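Local coordinates for 5-formyl-3-hydroxy-2-methylpyridine 4-carboxylate 5-dehydrogenase (Mesorhizobium japonicum MAFF 303099, PDB 4OM8), which oxidises 5-formyl-3-hydroxy-2-methylpyridine-4-carboxylate with NAD(+) in vitamin B6 degradation, and can also reduce it with NADH to 4-pyridoxate, at residues Val190-Ala193 with Leu194-Glu197; Phe247-Ala250 with Asp251-Asn254. One frame throughout, in Å; residues are numbered along the deposited sequence.

How the interactions relate
Along the chain, interaction 1 comes first, within helix 187-203, and is finished well before interaction 2 begins at the end of helix 238-251; the two stand in series, neither nesting nor crossing. Each is local: residues 190-197 close successive helical turns, while 247-254 close the last turn of a helix and lead into a loop. In space they meet. Carboxylate oxygen OE2 of E197 lies 2.9 Å from the backbone N of S253, probably a hydrogen bond, and R196 packs on S253 and N254. This ties the loop after helix 238-251 back onto helix 187-203 in the C-terminal domain, and both contacts also face the second subunit of the homodimer.

Interaction 1: residues Val190-Ala193 with Leu194-Glu197; sequences VLYA and LLRE
L195 lies over one face of the Y192 ring, its CD1 4.4 Å from ring atom CD1, and Y241 of the second subunit also meets this ring. At the edge of the R196 guanidinium, in its plane, water 1 accepts a bond from NE (2.8 Å) and donates one to the carbonyl O of A193, linking the arginine to the preceding turn. A bend at chi3 (62°) turns the otherwise extended R196 chain so that NE reaches this water; NH1 goes on to the carbonyl of R255. One turn apart, L191 and L195 cross at a slant, L195 CD1 lying 3.8 Å from L191 CG. With chi1 at -70°, L195 CG sits beside its own backbone N and drops onto the carbonyl O of L191, 3.3 Å away. That oxygen takes the L195 N-H in the carbonyl plane at 2.8 Å, nearly straight (164°). Shortening L195 to an alanine would probably open a gap beside L191 and take the aliphatic cover off that face of the Y192 ring. R196 N reaches Y192 O at 2.8 Å, whereas the E197 N to A193 O bond is weak. Such i to i+4 bonding, with side chains packed a turn apart, is typical of an alpha-helix, here helix 187-203 of the C-terminal domain, whose V190 and L194 pack against L194 and V190, respectively, of the second subunit in the homodimer.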
ATOM      1  N   VAL A 190      -5.733   8.149   4.368  1.00  7.67           N
ATOM      2  CA  VAL A 190      -4.639   7.827   3.477  1.00  8.97           C
ATOM      3  C   VAL A 190      -5.137   6.869   2.382  1.00  8.78           C
ATOM      4  O   VAL A 190      -4.785   7.020   1.206  1.00  8.26           O
ATOM      5  CB  VAL A 190      -3.443   7.239   4.247  1.00  8.43           C
ATOM      6  CG1 VAL A 190      -2.332   6.838   3.290  1.00  8.67           C
ATOM      7  CG2 VAL A 190      -2.911   8.261   5.253  1.00  8.53           C
ATOM      8  N   LEU A 191      -6.003   5.926   2.745  1.00  9.46           N
ATOM      9  CA  LEU A 191      -6.561   5.018   1.746  1.00  7.04           C
ATOM     10  C   LEU A 191      -7.384   5.762   0.698  1.00  7.58           C
ATOM     11  O   LEU A 191      -7.247   5.525  -0.507  1.00  8.35           O
ATOM     12  CB  LEU A 191      -7.441   3.956   2.412  1.00  9.80           C
ATOM     13  CG  LEU A 191      -8.124   2.986   1.435  1.00  8.90           C
ATOM     14  CD1 LEU A 191      -7.108   2.175   0.622  1.00  9.46           C
ATOM     15  CD2 LEU A 191      -9.100   2.068   2.170  1.00 11.16           C
ATOM     16  N   TYR A 192      -8.244   6.668   1.154  1.00  8.49           N
ATOM     17  CA  TYR A 192      -9.093   7.380   0.211  1.00  8.61           C
ATOM     18  C   TYR A 192      -8.278   8.365  -0.628  1.00  9.12           C
ATOM     19  O   TYR A 192      -8.656   8.664  -1.749  1.00  8.46           O
ATOM     20  CB  TYR A 192     -10.268   8.070   0.938  1.00  8.21           C
ATOM     21  CG  TYR A 192     -11.462   7.135   1.047  1.00 10.39           C
ATOM     22  CD1 TYR A 192     -11.394   5.963   1.787  1.00  9.81           C
ATOM     23  CD2 TYR A 192     -12.642   7.404   0.370  1.00  9.96           C
ATOM     24  CE1 TYR A 192     -12.484   5.091   1.856  1.00 11.25           C
ATOM     25  CE2 TYR A 192     -13.722   6.553   0.430  1.00 10.44           C
ATOM     26  CZ  TYR A 192     -13.646   5.404   1.170  1.00 13.15           C
ATOM     27  OH  TYR A 192     -14.754   4.583   1.205  1.00 12.92           O
ATOM     28  N   ALA A 193      -7.136   8.830  -0.132  1.00  9.11           N
ATOM     29  CA  ALA A 193      -6.271   9.648  -0.982  1.00  8.61           C
ATOM     30  C   ALA A 193      -5.670   8.809  -2.110  1.00  7.86           C
ATOM     31  O   ALA A 193      -5.621   9.242  -3.262  1.00  8.97           O
ATOM     32  CB  ALA A 193      -5.179  10.298  -0.154  1.00  9.07           C
ATOM     33  N   LEU A 194      -5.209   7.607  -1.769  1.00  7.55           N
ATOM     34  CA  LEU A 194      -4.716   6.649  -2.761  1.00  8.78           C
ATOM     35  C   LEU A 194      -5.806   6.351  -3.784  1.00  8.05           C
ATOM     36  O   LEU A 194      -5.575   6.433  -4.993  1.00  9.73           O
ATOM     37  CB  LEU A 194      -4.250   5.362  -2.060  1.00  9.23           C
ATOM     38  CG  LEU A 194      -3.665   4.160  -2.803  1.00 14.89           C
ATOM     39  CD1 LEU A 194      -2.945   3.294  -1.778  1.00 15.91           C
ATOM     40  CD2 LEU A 194      -4.738   3.336  -3.496  1.00 11.57           C
ATOM     41  N   LEU A 195      -6.997   6.013  -3.292  1.00  8.41           N
ATOM     42  CA  LEU A 195      -8.114   5.642  -4.158  1.00  8.98           C
ATOM     43  C   LEU A 195      -8.558   6.793  -5.045  1.00  9.07           C
ATOM     44  O   LEU A 195      -8.894   6.579  -6.207  1.00  8.99           O
ATOM     45  CB  LEU A 195      -9.303   5.159  -3.319  1.00  9.25           C
ATOM     46  CG  LEU A 195      -9.085   3.811  -2.627  1.00 10.31           C
ATOM     47  CD1 LEU A 195     -10.246   3.503  -1.705  1.00 10.76           C
ATOM     48  CD2 LEU A 195      -8.927   2.691  -3.660  1.00 10.66           C
ATOM     49  N   ARG A 196      -8.567   8.012  -4.506  1.00  9.00           N
ATOM     50  CA  ARG A 196      -9.002   9.153  -5.307  1.00  8.74           C
ATOM     51  C   ARG A 196      -8.149   9.290  -6.570  1.00  8.58           C
ATOM     52  O   ARG A 196      -8.670   9.485  -7.679  1.00  9.00           O
ATOM     53  CB  ARG A 196      -8.952  10.441  -4.483  1.00  8.51           C
ATOM     54  CG  ARG A 196      -9.399  11.683  -5.274  1.00  6.87           C
ATOM     55  CD  ARG A 196      -9.548  12.882  -4.371  1.00  9.72           C
ATOM     56  NE  ARG A 196      -8.297  13.265  -3.733  1.00  9.49           N
ATOM     57  CZ  ARG A 196      -8.097  14.441  -3.145  1.00  9.81           C
ATOM     58  NH1 ARG A 196      -9.075  15.342  -3.141  1.00 10.36           N
ATOM     59  NH2 ARG A 196      -6.921  14.724  -2.577  1.00 10.24           N
ATOM     60  N   GLU A 197      -6.839   9.134  -6.417  1.00  8.67           N
ATOM     61  CA  GLU A 197      -5.946   9.243  -7.579  1.00  9.05           C
ATOM     62  C   GLU A 197      -6.067   8.024  -8.495  1.00  7.40           C
ATOM     63  O   GLU A 197      -6.116   8.164  -9.718  1.00  9.21           O
ATOM     64  CB  GLU A 197      -4.494   9.427  -7.119  1.00  7.26           C
ATOM     65  CG  GLU A 197      -3.499   9.673  -8.255  1.00  8.78           C
ATOM     66  CD  GLU A 197      -3.771  10.947  -9.029  1.00  9.49           C
ATOM     67  OE1 GLU A 197      -3.479  10.970 -10.239  1.00 12.02           O
ATOM     68  OE2 GLU A 197      -4.275  11.935  -8.451  1.00 10.02           O
TER
HETATM   69  O   HOH W   1      -5.820  11.998  -3.596  1.00 11.01           O

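Interaction 2: residues Phe247-Ala250 with Asp251-Asn254; sequences FLNA and DLSN
The C-terminal end of helix 238-251 unwinds here into the loop that leads to helix 260-267, and L248 with L252 and N249 with L252 make the side-chain contacts across the change. The carbonyl O of L248 holds two amides: D251 N at 2.9 Å, an i to i+3 bond of 3-10 type, and L252 N by a weak bond at 127°. The D251 N-H comes from well above the carbonyl plane, 62° out of it, instead of along a lone pair. L252 N has a second weak bond to N249 O, so its one N-H is shared between two carbonyls and neither grip is strong. The chain then extends at L252, and its side chain folds back over the turn just left. Because chi1 of -65° sets CG opposite the carbonyl carbon, CG lies 3.4 Å from the O of L248, and CD2 comes within 4.5 Å of L248 CG, a loose apolar touch. L252 and N249 run side by side and point the same way, L252 CD1 lying 3.9 Å from the amide oxygen OD1 of N249. The other end of that amide, ND2, is bonded to the backbone O of D257 of the second subunit. Water 2 lies between the turn and the loop, accepting from N254 ND2 (3.0 Å) and sitting 2.9 Å from N249 O, to which it may donate, though other acceptors compete for its protons. Beyond the turn, L252 packs on E197 and S253 on R196 and D200, all of helix 187-203, while L248 leans on Y192 of the second subunit, placing this helix end between one helix of its own chain and the dimer partner.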
ATOM      1  N   PHE A 247       6.494  19.724  -7.969  1.00 13.69           N
ATOM      2  CA  PHE A 247       5.681  19.852  -9.177  1.00 17.35           C
ATOM      3  C   PHE A 247       4.592  18.791  -9.244  1.00 13.82           C
ATOM      4  O   PHE A 247       3.537  19.035  -9.830  1.00 15.91           O
ATOM      5  CB  PHE A 247       6.546  19.804 -10.451  1.00 14.83           C
ATOM      6  CG  PHE A 247       7.192  18.475 -10.712  1.00 17.74           C
ATOM      7  CD1 PHE A 247       6.524  17.478 -11.414  1.00 16.32           C
ATOM      8  CD2 PHE A 247       8.487  18.235 -10.288  1.00 17.69           C
ATOM      9  CE1 PHE A 247       7.124  16.263 -11.660  1.00 17.15           C
ATOM     10  CE2 PHE A 247       9.102  17.023 -10.537  1.00 19.94           C
ATOM     11  CZ  PHE A 247       8.421  16.034 -11.220  1.00 20.03           C
ATOM     12  N   LEU A 248       4.809  17.625  -8.639  1.00 11.21           N
ATOM     13  CA  LEU A 248       3.822  16.558  -8.796  1.00 12.09           C
ATOM     14  C   LEU A 248       2.581  16.790  -7.927  1.00  9.83           C
ATOM     15  O   LEU A 248       1.475  16.472  -8.356  1.00 11.00           O
ATOM     16  CB  LEU A 248       4.443  15.187  -8.503  1.00 12.82           C
ATOM     17  CG  LEU A 248       3.567  13.962  -8.807  1.00 13.45           C
ATOM     18  CD1 LEU A 248       3.046  14.031 -10.243  1.00 17.00           C
ATOM     19  CD2 LEU A 248       4.329  12.667  -8.591  1.00 13.73           C
ATOM     20  N   ASN A 249       2.738  17.333  -6.717  1.00  9.94           N
ATOM     21  CA  ASN A 249       1.559  17.634  -5.895  1.00  9.75           C
ATOM     22  C   ASN A 249       0.582  18.541  -6.627  1.00 11.26           C
ATOM     23  O   ASN A 249      -0.634  18.386  -6.511  1.00 11.77           O
ATOM     24  CB  ASN A 249       1.934  18.298  -4.560  1.00 10.41           C
ATOM     25  CG  ASN A 249       2.409  17.301  -3.514  1.00  9.90           C
ATOM     26  OD1 ASN A 249       2.314  16.086  -3.691  1.00 10.38           O
ATOM     27  ND2 ASN A 249       2.927  17.823  -2.407  1.00 10.15           N
ATOM     28  N   ALA A 250       1.128  19.480  -7.394  1.00 12.18           N
ATOM     29  CA  ALA A 250       0.306  20.402  -8.157  1.00 12.99           C
ATOM     30  C   ALA A 250      -0.523  19.701  -9.228  1.00 14.50           C
ATOM     31  O   ALA A 250      -1.577  20.204  -9.616  1.00 18.31           O
ATOM     32  CB  ALA A 250       1.187  21.474  -8.790  1.00 16.79           C
ATOM     33  N   ASP A 251      -0.081  18.528  -9.680  1.00 10.78           N
ATOM     34  CA  ASP A 251      -0.779  17.871 -10.781  0.80 12.05           C
ATOM     35  C   ASP A 251      -1.741  16.771 -10.341  1.00 11.27           C
ATOM     36  O   ASP A 251      -2.541  16.286 -11.142  1.00 12.44           O
ATOM     37  CB  ASP A 251       0.215  17.275 -11.777  0.80 12.66           C
ATOM     38  CG  ASP A 251      -0.400  17.100 -13.142  0.80 13.48           C
ATOM     39  OD1 ASP A 251      -0.857  18.121 -13.698  0.80 16.49           O
ATOM     40  OD2 ASP A 251      -0.464  15.962 -13.652  0.80 12.08           O
ATOM     41  N   LEU A 252      -1.684  16.387  -9.072  1.00 12.01           N
ATOM     42  CA  LEU A 252      -2.560  15.322  -8.574  1.00 10.75           C
ATOM     43  C   LEU A 252      -4.042  15.703  -8.624  1.00  9.75           C
ATOM     44  O   LEU A 252      -4.390  16.888  -8.566  1.00 11.79           O
ATOM     45  CB  LEU A 252      -2.180  14.975  -7.139  1.00 10.00           C
ATOM     46  CG  LEU A 252      -0.791  14.363  -6.965  1.00 10.41           C
ATOM     47  CD1 LEU A 252      -0.509  14.151  -5.486  1.00  9.85           C
ATOM     48  CD2 LEU A 252      -0.681  13.053  -7.751  1.00 11.92           C
ATOM     49  N   SER A 253      -4.918  14.704  -8.730  1.00  9.87           N
ATOM     50  CA  SER A 253      -6.348  14.973  -8.608  1.00  8.89           C
ATOM     51  C   SER A 253      -6.679  15.557  -7.238  1.00  9.79           C
ATOM     52  O   SER A 253      -6.181  15.097  -6.211  1.00  9.78           O
ATOM     53  CB  SER A 253      -7.163  13.699  -8.832  1.00 12.37           C
ATOM     54  OG  SER A 253      -8.538  13.919  -8.552  1.00 12.47           O
ATOM     55  N   ASN A 254      -7.537  16.573  -7.235  1.00  9.84           N
ATOM     56  CA  ASN A 254      -8.028  17.156  -5.998  1.00  8.63           C
ATOM     57  C   ASN A 254      -9.543  17.041  -5.920  1.00  9.57           C
ATOM     58  O   ASN A 254     -10.204  17.893  -5.304  1.00 10.91           O
ATOM     59  CB  ASN A 254      -7.601  18.617  -5.880  1.00 11.11           C
ATOM     60  CG  ASN A 254      -6.096  18.773  -5.830  1.00 12.34           C
ATOM     61  OD1 ASN A 254      -5.398  17.958  -5.230  1.00 12.56           O
ATOM     62  ND2 ASN A 254      -5.585  19.825  -6.471  1.00 16.24           N
TER
HETATM   63  O   HOH W   2      -2.687  20.295  -5.808  1.00 16.21           O